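Local structure of capsular polysaccharide biosynthesis protein (1XPJ) at residues A[10-15]-A[27-32]; A[35-40]-A[79-84]; A[45-50]-A[67-72]; A[49-52]-A[57-60]; A[60-65]-A[83-88]. The protein is of unknown function but probably belongs to the haloacid dehalogenase-like hydrolases and may take part in making capsular polysaccharide. All coordinates share one frame; numbering follows the deposited sequence. Where two conformers were deposited one is given.

Contact 1: A[10-15]-A[27-32]; sequences GTLTQA and LDVIEQ
Val-29, in the first turn of helix 27-38, meets the backbone of Thr-11 and the side chain of Leu-12 in the loop that follows strand 3-6. Val-29 CB lies 3.6 Å from the carbonyl O of Thr-11. Val-29 CG1, set opposite the backbone N by a chi1 of 168°, goes further in and comes within 3.3 Å of that same Thr-11 O. CG2 of Val-29, the branch beside the backbone N, is 3.6 Å from Thr-11 O, so all three carbons of the isopropyl group gather round one oxygen. CG1 has a second neighbour, since the Leu-12 side chain crosses the valine at about a right angle. The 3.5 Å between Leu-12 CD1 and Val-29 CG1 is tight, but Leu-12 was modelled in two conformers and the value is doubtful. One residue on, Ile-30 CD1 adds a looser touch, 4.1 Å from Leu-12 O. Thr-11, probably part of a HAD-type DxDx(T/V) pattern, also packs on Ile-97 of the second subunit. The contact joins this loop to its following helix, with Pro-104 of helix 104-109 touching both Thr-11 and Val-29, and Val-6 of strand 3-6 touching Thr-11 and Leu-12.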
# COMPACT_ATOMS: atom_id res chain seq x y z
N GLY A 10 15.19 -3.88 -16.45
CA GLY A 10 16.03 -5.05 -16.54
C GLY A 10 15.29 -6.28 -17.03
O GLY A 10 15.92 -7.26 -17.44
N THR A 11 13.96 -6.24 -16.99
CA THR A 11 13.13 -7.36 -17.44
C THR A 11 12.49 -6.99 -18.75
O THR A 11 12.62 -7.72 -19.73
CB THR A 11 12.04 -7.68 -16.39
OG1 THR A 11 12.65 -8.31 -15.27
CG2 THR A 11 11.06 -8.75 -16.90
N LEU A 12 11.80 -5.86 -18.77
CA LEU A 12 11.23 -5.34 -20.01
C LEU A 12 12.18 -4.35 -20.71
O LEU A 12 11.98 -4.03 -21.88
CB LEU A 12 9.86 -4.71 -19.74
CG LEU A 12 8.61 -5.58 -19.85
CD1 LEU A 12 8.90 -7.07 -19.74
CD2 LEU A 12 7.56 -5.17 -18.83
N THR A 13 13.21 -3.90 -19.98
CA THR A 13 14.18 -2.93 -20.50
C THR A 13 15.62 -3.47 -20.45
O THR A 13 15.94 -4.33 -19.62
CB THR A 13 14.10 -1.53 -19.77
OG1 THR A 13 14.91 -1.53 -18.59
CG2 THR A 13 12.69 -1.21 -19.24
N GLN A 14 16.47 -2.94 -21.33
CA GLN A 14 17.87 -3.31 -21.37
C GLN A 14 18.69 -2.50 -20.37
O GLN A 14 19.92 -2.67 -20.27
CB GLN A 14 18.43 -3.09 -22.78
CG GLN A 14 17.82 -4.01 -23.83
CD GLN A 14 18.39 -3.83 -25.21
OE1 GLN A 14 19.50 -3.33 -25.38
NE2 GLN A 14 17.63 -4.23 -26.22
N ALA A 15 18.02 -1.59 -19.66
CA ALA A 15 18.66 -0.74 -18.66
C ALA A 15 19.94 -0.07 -19.15
O ALA A 15 20.90 0.02 -18.42
CB ALA A 15 18.93 -1.54 -17.38
N LEU A 27 13.03 -6.94 -26.55
CA LEU A 27 12.01 -7.37 -27.52
C LEU A 27 11.58 -8.84 -27.40
O LEU A 27 10.39 -9.16 -27.56
CB LEU A 27 12.46 -7.08 -28.95
CG LEU A 27 12.63 -5.61 -29.38
CD1 LEU A 27 13.42 -5.55 -30.70
CD2 LEU A 27 11.29 -4.85 -29.49
N ASP A 28 12.53 -9.73 -27.15
CA ASP A 28 12.18 -11.14 -26.96
C ASP A 28 11.28 -11.34 -25.73
O ASP A 28 10.30 -12.10 -25.79
CB ASP A 28 13.45 -12.02 -26.89
CG ASP A 28 14.42 -11.58 -25.79
OD1 ASP A 28 14.26 -10.48 -25.22
OD2 ASP A 28 15.39 -12.27 -25.44
N VAL A 29 11.57 -10.64 -24.63
CA VAL A 29 10.78 -10.75 -23.40
C VAL A 29 9.36 -10.24 -23.60
O VAL A 29 8.40 -10.92 -23.23
CB VAL A 29 11.44 -10.02 -22.18
CG1 VAL A 29 10.47 -9.92 -21.02
CG2 VAL A 29 12.74 -10.72 -21.74
N ILE A 30 9.24 -9.05 -24.19
CA ILE A 30 7.93 -8.47 -24.50
C ILE A 30 7.08 -9.35 -25.44
O ILE A 30 5.88 -9.54 -25.21
CB ILE A 30 8.08 -7.04 -25.09
CG1 ILE A 30 8.83 -6.13 -24.12
CG2 ILE A 30 6.70 -6.45 -25.41
CD1 ILE A 30 9.06 -4.73 -24.68
N GLU A 31 7.71 -9.88 -26.49
CA GLU A 31 7.02 -10.79 -27.41
C GLU A 31 6.47 -12.02 -26.68
O GLU A 31 5.36 -12.49 -26.96
CB GLU A 31 7.96 -11.19 -28.56
CG GLU A 31 7.30 -12.02 -29.67
CD GLU A 31 6.18 -11.29 -30.42
OE1 GLU A 31 6.21 -10.04 -30.51
OE2 GLU A 31 5.26 -11.96 -30.93
N GLN A 32 7.25 -12.52 -25.72
CA GLN A 32 6.77 -13.64 -24.91
C GLN A 32 5.56 -13.24 -24.04
O GLN A 32 4.63 -14.03 -23.88
CB GLN A 32 7.91 -14.26 -24.10
CG GLN A 32 7.56 -15.62 -23.50
CD GLN A 32 7.73 -16.78 -24.47
OE1 GLN A 32 7.13 -16.79 -25.54
NE2 GLN A 32 8.55 -17.75 -24.10

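Contact 2: A[35-40]-A[79-84]; sequences EYHQLG and PYDEIL
His-37, on the last turn of helix 27-38, leans on Pro-79 and Asp-81 in the loop that leads into strand 82-85, an outer strand of this chain's parallel Rossmann-like sheet. The helix stops just past the histidine in a Schellman motif, where Gly-40 takes a positive phi (96°) and Gly-40 N bonds back to His-37 O at 3.1 Å. With chi1 at -174°, the imidazole extends opposite its backbone N and swings out from the helix to the loop. There ND1 of His-37 comes to 4.2 Å from Pro-79 CB, while CE1 of His-37 is 4.0 Å from Asp-81 OD2. Ring and carboxylate planes are only 10° apart, and the two side chains approach each other at a slant. The backbones stay well separated, with His-37 CA and Pro-79 CA 7.5 Å apart, so the helix end meets the loop through side chains. The carboxylate is already committed: OD2 accepts from the backbone N of Ile-43 on the neighbouring strand, which ties the loop to the sheet. His-37 ND1 is buried by the contact with no partner in the model. This ND1 lies 4.1 Å from Asp-81 OD2, beyond a direct bond, so if the imidazole were protonated the carboxylate could stabilise it only through a modest electrostatic attraction.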
# COMPACT_ATOMS: atom_id res chain seq x y z
N GLU A 35 2.45 -13.65 -26.14
CA GLU A 35 2.03 -15.04 -26.30
C GLU A 35 1.28 -15.54 -25.06
O GLU A 35 0.28 -16.25 -25.18
CB GLU A 35 3.22 -15.96 -26.58
CG GLU A 35 3.94 -15.65 -27.88
CD GLU A 35 3.94 -16.82 -28.85
OE1 GLU A 35 4.99 -17.02 -29.51
OE2 GLU A 35 2.91 -17.53 -28.96
N TYR A 36 1.77 -15.15 -23.88
CA TYR A 36 1.09 -15.49 -22.63
C TYR A 36 -0.26 -14.77 -22.48
O TYR A 36 -1.22 -15.37 -21.99
CB TYR A 36 1.98 -15.22 -21.41
CG TYR A 36 2.95 -16.35 -21.13
CD1 TYR A 36 4.10 -16.53 -21.91
CD2 TYR A 36 2.72 -17.24 -20.07
CE1 TYR A 36 4.98 -17.56 -21.67
CE2 TYR A 36 3.62 -18.28 -19.81
CZ TYR A 36 4.75 -18.42 -20.62
OH TYR A 36 5.63 -19.43 -20.38
N HIS A 37 -0.33 -13.51 -22.90
CA HIS A 37 -1.61 -12.82 -22.96
C HIS A 37 -2.62 -13.59 -23.84
O HIS A 37 -3.80 -13.70 -23.50
CB HIS A 37 -1.44 -11.36 -23.42
CG HIS A 37 -2.70 -10.54 -23.36
ND1 HIS A 37 -2.94 -9.61 -22.37
CD2 HIS A 37 -3.78 -10.51 -24.18
CE1 HIS A 37 -4.12 -9.04 -22.58
NE2 HIS A 37 -4.65 -9.58 -23.67
N GLN A 38 -2.14 -14.16 -24.94
CA GLN A 38 -2.98 -14.99 -25.82
C GLN A 38 -3.51 -16.24 -25.12
O GLN A 38 -4.60 -16.72 -25.45
CB GLN A 38 -2.21 -15.40 -27.08
CG GLN A 38 -2.55 -14.56 -28.31
CD GLN A 38 -2.57 -15.37 -29.60
OE1 GLN A 38 -3.03 -14.87 -30.63
NE2 GLN A 38 -2.08 -16.61 -29.56
N LEU A 39 -2.73 -16.76 -24.18
CA LEU A 39 -3.12 -17.92 -23.40
C LEU A 39 -4.10 -17.60 -22.25
O LEU A 39 -4.48 -18.50 -21.50
CB LEU A 39 -1.88 -18.62 -22.83
CG LEU A 39 -1.44 -19.97 -23.44
CD1 LEU A 39 -2.03 -20.25 -24.82
CD2 LEU A 39 0.07 -20.07 -23.47
N GLY A 40 -4.48 -16.34 -22.11
CA GLY A 40 -5.40 -15.94 -21.06
C GLY A 40 -4.79 -15.38 -19.78
O GLY A 40 -5.54 -15.09 -18.85
N PRO A 79 1.77 -5.30 -23.64
CA PRO A 79 0.44 -5.56 -23.10
C PRO A 79 0.52 -5.50 -21.58
O PRO A 79 1.54 -5.92 -20.99
CB PRO A 79 0.12 -6.98 -23.60
CG PRO A 79 1.44 -7.63 -23.87
CD PRO A 79 2.42 -6.53 -24.15
N TYR A 80 -0.50 -4.94 -20.95
CA TYR A 80 -0.56 -4.87 -19.49
C TYR A 80 -2.01 -4.64 -19.10
O TYR A 80 -2.72 -3.89 -19.76
CB TYR A 80 0.37 -3.77 -18.91
CG TYR A 80 0.01 -2.36 -19.34
CD1 TYR A 80 -0.80 -1.54 -18.54
CD2 TYR A 80 0.46 -1.85 -20.57
CE1 TYR A 80 -1.16 -0.22 -18.96
CE2 TYR A 80 0.13 -0.55 -21.00
CZ TYR A 80 -0.68 0.26 -20.19
OH TYR A 80 -1.01 1.53 -20.62
N ASP A 81 -2.42 -5.32 -18.03
CA ASP A 81 -3.72 -5.13 -17.41
C ASP A 81 -3.66 -4.34 -16.12
O ASP A 81 -4.66 -3.77 -15.71
CB ASP A 81 -4.35 -6.48 -17.12
CG ASP A 81 -4.53 -7.29 -18.35
OD1 ASP A 81 -5.47 -7.00 -19.12
OD2 ASP A 81 -3.76 -8.22 -18.65
N GLU A 82 -2.50 -4.31 -15.46
CA GLU A 82 -2.32 -3.54 -14.23
C GLU A 82 -0.92 -2.95 -14.16
O GLU A 82 0.01 -3.54 -14.70
CB GLU A 82 -2.50 -4.42 -12.99
CG GLU A 82 -3.94 -4.82 -12.65
CD GLU A 82 -3.99 -5.81 -11.50
OE1 GLU A 82 -3.09 -5.76 -10.62
OE2 GLU A 82 -4.93 -6.63 -11.46
N ILE A 83 -0.78 -1.79 -13.52
CA ILE A 83 0.52 -1.30 -13.11
C ILE A 83 0.52 -1.07 -11.60
O ILE A 83 -0.43 -0.51 -11.05
CB ILE A 83 0.93 -0.01 -13.83
CG1 ILE A 83 0.72 -0.13 -15.34
CG2 ILE A 83 2.38 0.31 -13.52
CD1 ILE A 83 0.89 1.20 -16.08
N LEU A 84 1.60 -1.51 -10.94
CA LEU A 84 1.75 -1.43 -9.51
C LEU A 84 3.11 -0.81 -9.24
O LEU A 84 4.12 -1.32 -9.71
CB LEU A 84 1.68 -2.85 -8.90
CG LEU A 84 0.36 -3.65 -8.88
CD1 LEU A 84 0.57 -4.96 -8.13
CD2 LEU A 84 -0.80 -2.88 -8.23

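Contact 3: A[45-50]-A[67-72]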
# COMPACT_ATOMS: atom_id res chain seq x y z
N ILE A 45 2.49 -5.23 -14.39
CA ILE A 45 3.79 -4.62 -14.28
C ILE A 45 3.93 -4.12 -12.83
O ILE A 45 3.09 -3.37 -12.34
CB ILE A 45 3.94 -3.44 -15.30
CG1 ILE A 45 3.41 -3.80 -16.69
CG2 ILE A 45 5.38 -2.90 -15.33
CD1 ILE A 45 4.14 -4.90 -17.43
N SER A 46 4.97 -4.57 -12.14
CA SER A 46 5.19 -4.26 -10.73
C SER A 46 6.61 -3.75 -10.65
O SER A 46 7.52 -4.44 -11.10
CB SER A 46 5.08 -5.56 -9.93
OG SER A 46 4.71 -5.32 -8.59
N THR A 47 6.82 -2.56 -10.13
CA THR A 47 8.16 -1.97 -10.20
C THR A 47 8.53 -1.16 -8.97
O THR A 47 7.68 -0.48 -8.39
CB THR A 47 8.31 -1.10 -11.47
OG1 THR A 47 9.54 -0.36 -11.43
CG2 THR A 47 7.23 -0.01 -11.50
N ALA A 48 9.81 -1.23 -8.60
CA ALA A 48 10.41 -0.40 -7.55
C ALA A 48 10.97 0.94 -8.08
O ALA A 48 11.62 1.68 -7.32
CB ALA A 48 11.50 -1.17 -6.82
N ARG A 49 10.75 1.24 -9.36
CA ARG A 49 11.32 2.44 -9.99
C ARG A 49 11.05 3.71 -9.21
O ARG A 49 9.91 3.97 -8.83
CB ARG A 49 10.79 2.62 -11.42
CG ARG A 49 11.46 3.80 -12.14
CD ARG A 49 10.91 4.08 -13.53
NE ARG A 49 11.31 3.08 -14.51
CZ ARG A 49 10.91 3.08 -15.78
NH1 ARG A 49 10.10 4.03 -16.23
NH2 ARG A 49 11.32 2.12 -16.60
N ASN A 50 12.10 4.49 -8.98
CA ASN A 50 12.05 5.74 -8.21
C ASN A 50 11.78 5.62 -6.69
O ASN A 50 11.58 6.65 -6.01
CB ASN A 50 11.14 6.78 -8.87
CG ASN A 50 11.75 7.38 -10.14
OD1 ASN A 50 12.95 7.25 -10.40
ND2 ASN A 50 10.92 8.05 -10.91
N PRO A 67 3.41 8.38 -15.13
CA PRO A 67 3.23 8.84 -16.52
C PRO A 67 4.27 8.30 -17.50
O PRO A 67 3.87 7.82 -18.56
CB PRO A 67 3.33 10.37 -16.41
CG PRO A 67 2.88 10.66 -15.01
CD PRO A 67 3.37 9.50 -14.18
N ILE A 68 5.55 8.34 -17.15
CA ILE A 68 6.63 7.89 -18.04
C ILE A 68 6.62 6.39 -18.26
O ILE A 68 6.96 5.93 -19.35
CB ILE A 68 8.01 8.38 -17.54
CG1 ILE A 68 8.22 9.83 -17.98
CG2 ILE A 68 9.17 7.52 -18.08
CD1 ILE A 68 9.21 10.59 -17.12
N ILE A 69 6.22 5.63 -17.24
CA ILE A 69 6.05 4.19 -17.40
C ILE A 69 4.97 3.87 -18.44
O ILE A 69 5.22 3.10 -19.38
CB ILE A 69 5.70 3.53 -16.05
CG1 ILE A 69 6.89 3.60 -15.09
CG2 ILE A 69 5.20 2.07 -16.25
CD1 ILE A 69 6.51 3.24 -13.66
N THR A 70 3.79 4.45 -18.28
CA THR A 70 2.68 4.12 -19.17
C THR A 70 2.99 4.54 -20.59
O THR A 70 2.84 3.75 -21.52
CB THR A 70 1.36 4.75 -18.67
OG1 THR A 70 1.35 6.16 -18.95
CG2 THR A 70 1.26 4.66 -17.15
N GLU A 71 3.46 5.77 -20.75
CA GLU A 71 3.91 6.27 -22.05
C GLU A 71 4.88 5.28 -22.72
O GLU A 71 4.73 4.96 -23.84
CB GLU A 71 4.55 7.66 -21.88
CG GLU A 71 5.01 8.26 -23.21
CD GLU A 71 5.84 9.52 -23.03
OE1 GLU A 71 7.01 9.40 -22.62
OE2 GLU A 71 5.30 10.61 -23.31
N TRP A 72 5.88 4.81 -21.97
CA TRP A 72 6.87 3.88 -22.49
C TRP A 72 6.26 2.52 -22.86
O TRP A 72 6.55 1.98 -23.94
CB TRP A 72 8.02 3.70 -21.50
CG TRP A 72 9.18 2.93 -22.04
CD1 TRP A 72 10.30 3.45 -22.65
CD2 TRP A 72 9.35 1.51 -22.04
NE1 TRP A 72 11.15 2.44 -23.01
CE2 TRP A 72 10.60 1.23 -22.65
CE3 TRP A 72 8.58 0.42 -21.56
CZ2 TRP A 72 11.09 -0.08 -22.79
CZ3 TRP A 72 9.07 -0.88 -21.71
CH2 TRP A 72 10.32 -1.12 -22.32
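The first two torsions of Arg-49 are both extended (chi1 -176°), and a bend at chi3 (-72°) then turns its guanidinium against Ile-69 and Ile-68. This is the packing of strand 42-47 and its following loop on helix 66-75, part of the crossover connection to the parallel neighbour strand 82-85 in the HAD-like fold. Arg-49 and Ile-69 slide past each other in opposite directions, which brings NH1 of Arg-49 to 3.4 Å from Ile-69 CG1. Ile-68 instead crosses the arginine at about a right angle, its CG2 4.1 Å from Arg-49 NH1. While NH1 meets the isoleucines, NH2 makes a salt bridge to Asp-9 of the probable DxDx(T/V) pattern, and Tyr-20 gives a cation-pi contact. A tartaric acid molecule, probably from the crystallisation liquor, lies about 4 Å from the Arg-49 side chain at the nearest atoms and may mark a pocket. Arg-49 was modelled in two conformers, so these distances belong to one of them. Two residues earlier in the chain, Thr-47 and Ile-69 reach toward each other tip to tip, Thr-47 CG2 lying 4.0 Å from Ile-69 CD1. The other branch of the threonine closes an ST turn: Arg-49 N donates to Thr-47 OG1 at 2.9 Å, with an N-H...O angle of 159°.

Contact 4: A[49-52]-A[57-60]; sequences RNMR and NVGK
Met-51 and Val-58 make the apolar part of this contact, which joins the loop after strand 42-47 to the start of helix 58-64. The two side chains lie side by side and point the same way, with Met-51 CE 4.0 Å from Val-58 CG1. Bends at chi2 (-108°) and chi3 (101°) carry the methionine tip across to the helix. Both torsions are away from the staggered values and Met-51 was deposited in two conformers, so the exact placement of the methyl is uncertain. Val-58 is itself nearly eclipsed (chi1 -8°), and the position of its CG1 should be read with caution.

A second, longer touch is methyl against backbone: Met-51 CE stands 4.3 Å from Asn-57 N.

The polar groups look elsewhere. Asn-57 is the N-cap of helix 58-64, and Lys-60 N makes a weak 3.2 Å bond to Asn-57 O in the first turn. The Asn-57 amide ND2 is held by Glu-82 OE2 of the third subunit, so the helix start belongs to a subunit interface. On the loop side, the backbone N of Arg-52 bonds a tartaric acid molecule, probably a crystallisation component, which also lies about 4 Å from the Met-51 side chain at the nearest atoms.

Across the segments no hydrogen bond forms, and the union rests on the Met-51 methyl, which touches Val-58 CG1 and the Asn-57 backbone. The chemistry thus points to a non-directional dispersion contact at the surface, while Asn-57 ND2 and Arg-52 N direct their bonds to Glu-82 of the third subunit and to the tartaric acid.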
# COMPACT_ATOMS: atom_id res chain seq x y z
N ARG A 49 10.75 1.24 -9.36
CA ARG A 49 11.32 2.44 -9.99
C ARG A 49 11.05 3.71 -9.21
O ARG A 49 9.91 3.97 -8.83
CB ARG A 49 10.79 2.62 -11.42
CG ARG A 49 11.46 3.80 -12.14
CD ARG A 49 10.91 4.08 -13.53
NE ARG A 49 11.31 3.08 -14.51
CZ ARG A 49 10.91 3.08 -15.78
NH1 ARG A 49 10.10 4.03 -16.23
NH2 ARG A 49 11.32 2.12 -16.60
N ASN A 50 12.10 4.49 -8.98
CA ASN A 50 12.05 5.74 -8.21
C ASN A 50 11.78 5.62 -6.69
O ASN A 50 11.58 6.65 -6.01
CB ASN A 50 11.14 6.78 -8.87
CG ASN A 50 11.75 7.38 -10.14
OD1 ASN A 50 12.95 7.25 -10.40
ND2 ASN A 50 10.92 8.05 -10.91
N MET A 51 11.79 4.40 -6.17
CA MET A 51 11.73 4.18 -4.73
C MET A 51 13.00 4.71 -4.06
O MET A 51 12.95 5.27 -2.98
CB MET A 51 11.52 2.73 -4.32
CG MET A 51 10.11 2.22 -4.63
SD MET A 51 9.19 2.03 -3.10
CE MET A 51 8.21 3.53 -3.18
N ARG A 52 14.14 4.55 -4.72
CA ARG A 52 15.40 5.09 -4.20
C ARG A 52 15.33 6.62 -4.20
O ARG A 52 15.40 7.24 -3.14
CB ARG A 52 16.61 4.58 -4.99
CG ARG A 52 17.90 4.69 -4.23
CD ARG A 52 18.94 5.60 -4.86
NE ARG A 52 19.84 4.86 -5.74
CZ ARG A 52 21.14 5.13 -5.88
NH1 ARG A 52 21.71 6.12 -5.18
NH2 ARG A 52 21.88 4.41 -6.72
N ASN A 57 8.53 7.33 -1.10
CA ASN A 57 7.34 8.15 -1.25
C ASN A 57 6.56 7.83 -2.54
O ASN A 57 6.83 8.41 -3.60
CB ASN A 57 7.73 9.64 -1.22
CG ASN A 57 6.57 10.55 -0.85
OD1 ASN A 57 5.40 10.19 -1.02
ND2 ASN A 57 6.89 11.73 -0.35
N VAL A 58 5.58 6.94 -2.44
CA VAL A 58 4.69 6.68 -3.58
C VAL A 58 3.81 7.88 -3.98
O VAL A 58 3.37 7.98 -5.13
CB VAL A 58 3.90 5.31 -3.46
CG1 VAL A 58 4.41 4.46 -2.27
CG2 VAL A 58 2.42 5.49 -3.41
N GLY A 59 3.59 8.81 -3.05
CA GLY A 59 2.92 10.06 -3.37
C GLY A 59 3.61 10.83 -4.49
O GLY A 59 2.93 11.38 -5.36
N LYS A 60 4.95 10.87 -4.46
CA LYS A 60 5.76 11.46 -5.52
C LYS A 60 5.88 10.54 -6.73
O LYS A 60 5.80 10.99 -7.87
CB LYS A 60 7.16 11.78 -5.00
CG LYS A 60 7.32 13.20 -4.44
CD LYS A 60 8.19 13.21 -3.20
CE LYS A 60 8.89 14.57 -3.00
NZ LYS A 60 7.95 15.72 -2.86

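Contact 5: A[60-65]-A[83-88]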
# COMPACT_ATOMS: atom_id res chain seq x y z
N LYS A 60 4.95 10.87 -4.46
CA LYS A 60 5.76 11.46 -5.52
C LYS A 60 5.88 10.54 -6.73
O LYS A 60 5.80 10.99 -7.87
CB LYS A 60 7.16 11.78 -5.00
CG LYS A 60 7.32 13.20 -4.44
CD LYS A 60 8.19 13.21 -3.20
CE LYS A 60 8.89 14.57 -3.00
NZ LYS A 60 7.95 15.72 -2.86
N ILE A 61 6.08 9.24 -6.49
CA ILE A 61 6.16 8.25 -7.57
C ILE A 61 4.91 8.29 -8.46
O ILE A 61 5.03 8.25 -9.69
CB ILE A 61 6.43 6.83 -6.98
CG1 ILE A 61 7.83 6.78 -6.36
CG2 ILE A 61 6.30 5.74 -8.05
CD1 ILE A 61 8.10 5.51 -5.57
N ASN A 62 3.73 8.41 -7.85
CA ASN A 62 2.47 8.58 -8.59
C ASN A 62 2.48 9.78 -9.55
O ASN A 62 1.81 9.76 -10.59
CB ASN A 62 1.28 8.70 -7.62
CG ASN A 62 0.87 7.36 -6.99
OD1 ASN A 62 1.29 6.29 -7.44
ND2 ASN A 62 0.05 7.42 -5.95
N ILE A 63 3.24 10.82 -9.21
CA ILE A 63 3.27 12.06 -10.00
C ILE A 63 4.32 12.01 -11.08
O ILE A 63 4.05 12.32 -12.24
CB ILE A 63 3.54 13.33 -9.12
CG1 ILE A 63 2.45 13.56 -8.08
CG2 ILE A 63 3.68 14.59 -10.00
CD1 ILE A 63 2.83 14.64 -7.06
N HIS A 64 5.53 11.62 -10.69
CA HIS A 64 6.68 11.80 -11.57
C HIS A 64 7.04 10.55 -12.35
O HIS A 64 7.61 10.64 -13.44
CB HIS A 64 7.88 12.26 -10.76
CG HIS A 64 7.71 13.63 -10.17
ND1 HIS A 64 7.73 13.87 -8.81
CD2 HIS A 64 7.50 14.83 -10.77
CE1 HIS A 64 7.56 15.17 -8.60
NE2 HIS A 64 7.41 15.77 -9.76
N THR A 65 6.73 9.38 -11.79
CA THR A 65 7.17 8.09 -12.34
C THR A 65 6.12 7.39 -13.21
O THR A 65 6.45 6.92 -14.30
CB THR A 65 7.59 7.16 -11.21
OG1 THR A 65 8.42 7.88 -10.29
CG2 THR A 65 8.47 6.06 -11.73
N ILE A 83 -0.78 -1.79 -13.52
CA ILE A 83 0.52 -1.30 -13.11
C ILE A 83 0.52 -1.07 -11.60
O ILE A 83 -0.43 -0.51 -11.05
CB ILE A 83 0.93 -0.01 -13.83
CG1 ILE A 83 0.72 -0.13 -15.34
CG2 ILE A 83 2.38 0.31 -13.52
CD1 ILE A 83 0.89 1.20 -16.08
N LEU A 84 1.60 -1.51 -10.94
CA LEU A 84 1.75 -1.43 -9.51
C LEU A 84 3.11 -0.81 -9.24
O LEU A 84 4.12 -1.32 -9.71
CB LEU A 84 1.68 -2.85 -8.90
CG LEU A 84 0.36 -3.65 -8.88
CD1 LEU A 84 0.57 -4.96 -8.13
CD2 LEU A 84 -0.80 -2.88 -8.23
N VAL A 85 3.14 0.30 -8.51
CA VAL A 85 4.40 0.93 -8.14
C VAL A 85 4.59 0.69 -6.65
O VAL A 85 3.69 0.15 -6.01
CB VAL A 85 4.41 2.44 -8.48
CG1 VAL A 85 4.59 2.65 -9.95
CG2 VAL A 85 3.14 3.14 -7.97
N GLY A 86 5.75 1.06 -6.11
CA GLY A 86 5.98 0.93 -4.68
C GLY A 86 6.49 -0.45 -4.24
O GLY A 86 6.46 -0.78 -3.05
N LYS A 87 6.95 -1.24 -5.19
CA LYS A 87 7.63 -2.51 -4.90
C LYS A 87 8.83 -2.19 -4.00
O LYS A 87 9.51 -1.17 -4.22
CB LYS A 87 8.13 -3.12 -6.21
CG LYS A 87 8.47 -4.59 -6.14
CD LYS A 87 9.43 -4.97 -7.26
CE LYS A 87 9.70 -6.46 -7.28
NZ LYS A 87 10.31 -6.86 -8.58
N PRO A 88 9.09 -3.04 -3.01
CA PRO A 88 10.28 -2.91 -2.16
C PRO A 88 11.56 -2.88 -3.00
O PRO A 88 11.73 -3.75 -3.86
CB PRO A 88 10.24 -4.18 -1.30
CG PRO A 88 8.83 -4.61 -1.32
CD PRO A 88 8.27 -4.20 -2.63
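Ile-61 on helix 58-64 and Val-85 at the end of strand 82-85 form the closely packed half of this contact. They slide past each other in opposite directions, and one methyl does most of the touching: Ile-61 CG2 is 3.8 Å from Val-85 CB, with both valine methyls close by. That methyl is set opposite the Ile-61 backbone N while CG1 (chi1 -67°) stays beside it. Thr-47 of strand 42-47 and Leu-66 of helix 66-75 also touch Val-85.

The other half is slighter, resting on one polar atom: Asn-62 crosses Val-85 at a slant and brings its OD1 to 3.7 Å from Val-85 CG2. Beyond it the chain turns at Gly-86, partly exposed, and Lys-87 leaves the contact. In the conformer given, its NZ makes a salt bridge to Asp-98 of the second subunit and a long, weak ion pair with Asp-7, consistent with the motif III lysine of HAD enzymes.

Asn-62 ND2 donates to Ile-83 O of the third subunit, and the reverse bond pairs this chain's Ile-83 O with Asn-62 of that subunit. The asparagine therefore spends its N-H on the interface and turns its oxygen to a valine methyl, leaving helix and strand joined by dispersion forces.

Contacts 2, 3 and 5 involve neighbouring strands of one parallel sheet. Contacts 3, 4 and 5 cluster, with centres 7 Å apart for 3 and 5 and 5 Å for 4 and 5; Asn-50 ND2, of contacts 3 and 4, meets Thr-65 OG1 of contact 5 at 2.6 Å, a probable hydrogen bond. Contact 1 joins contact 3 through Leu-12 O, 3.4 Å from Trp-72 CH2. Contact 3 sits inside the loop closed by contact 2, and their strands pair at Leu-84 N and Ile-45 O (2.8 Å). Contact 1 holds Thr-11 of the probable active-site pattern, contact 3 reaches Asp-9, and contact 5 meets Asp-7 by a long, weak ion pair; tartaric acid lies beside contacts 3 and 4, whereas contact 2 is at the surface.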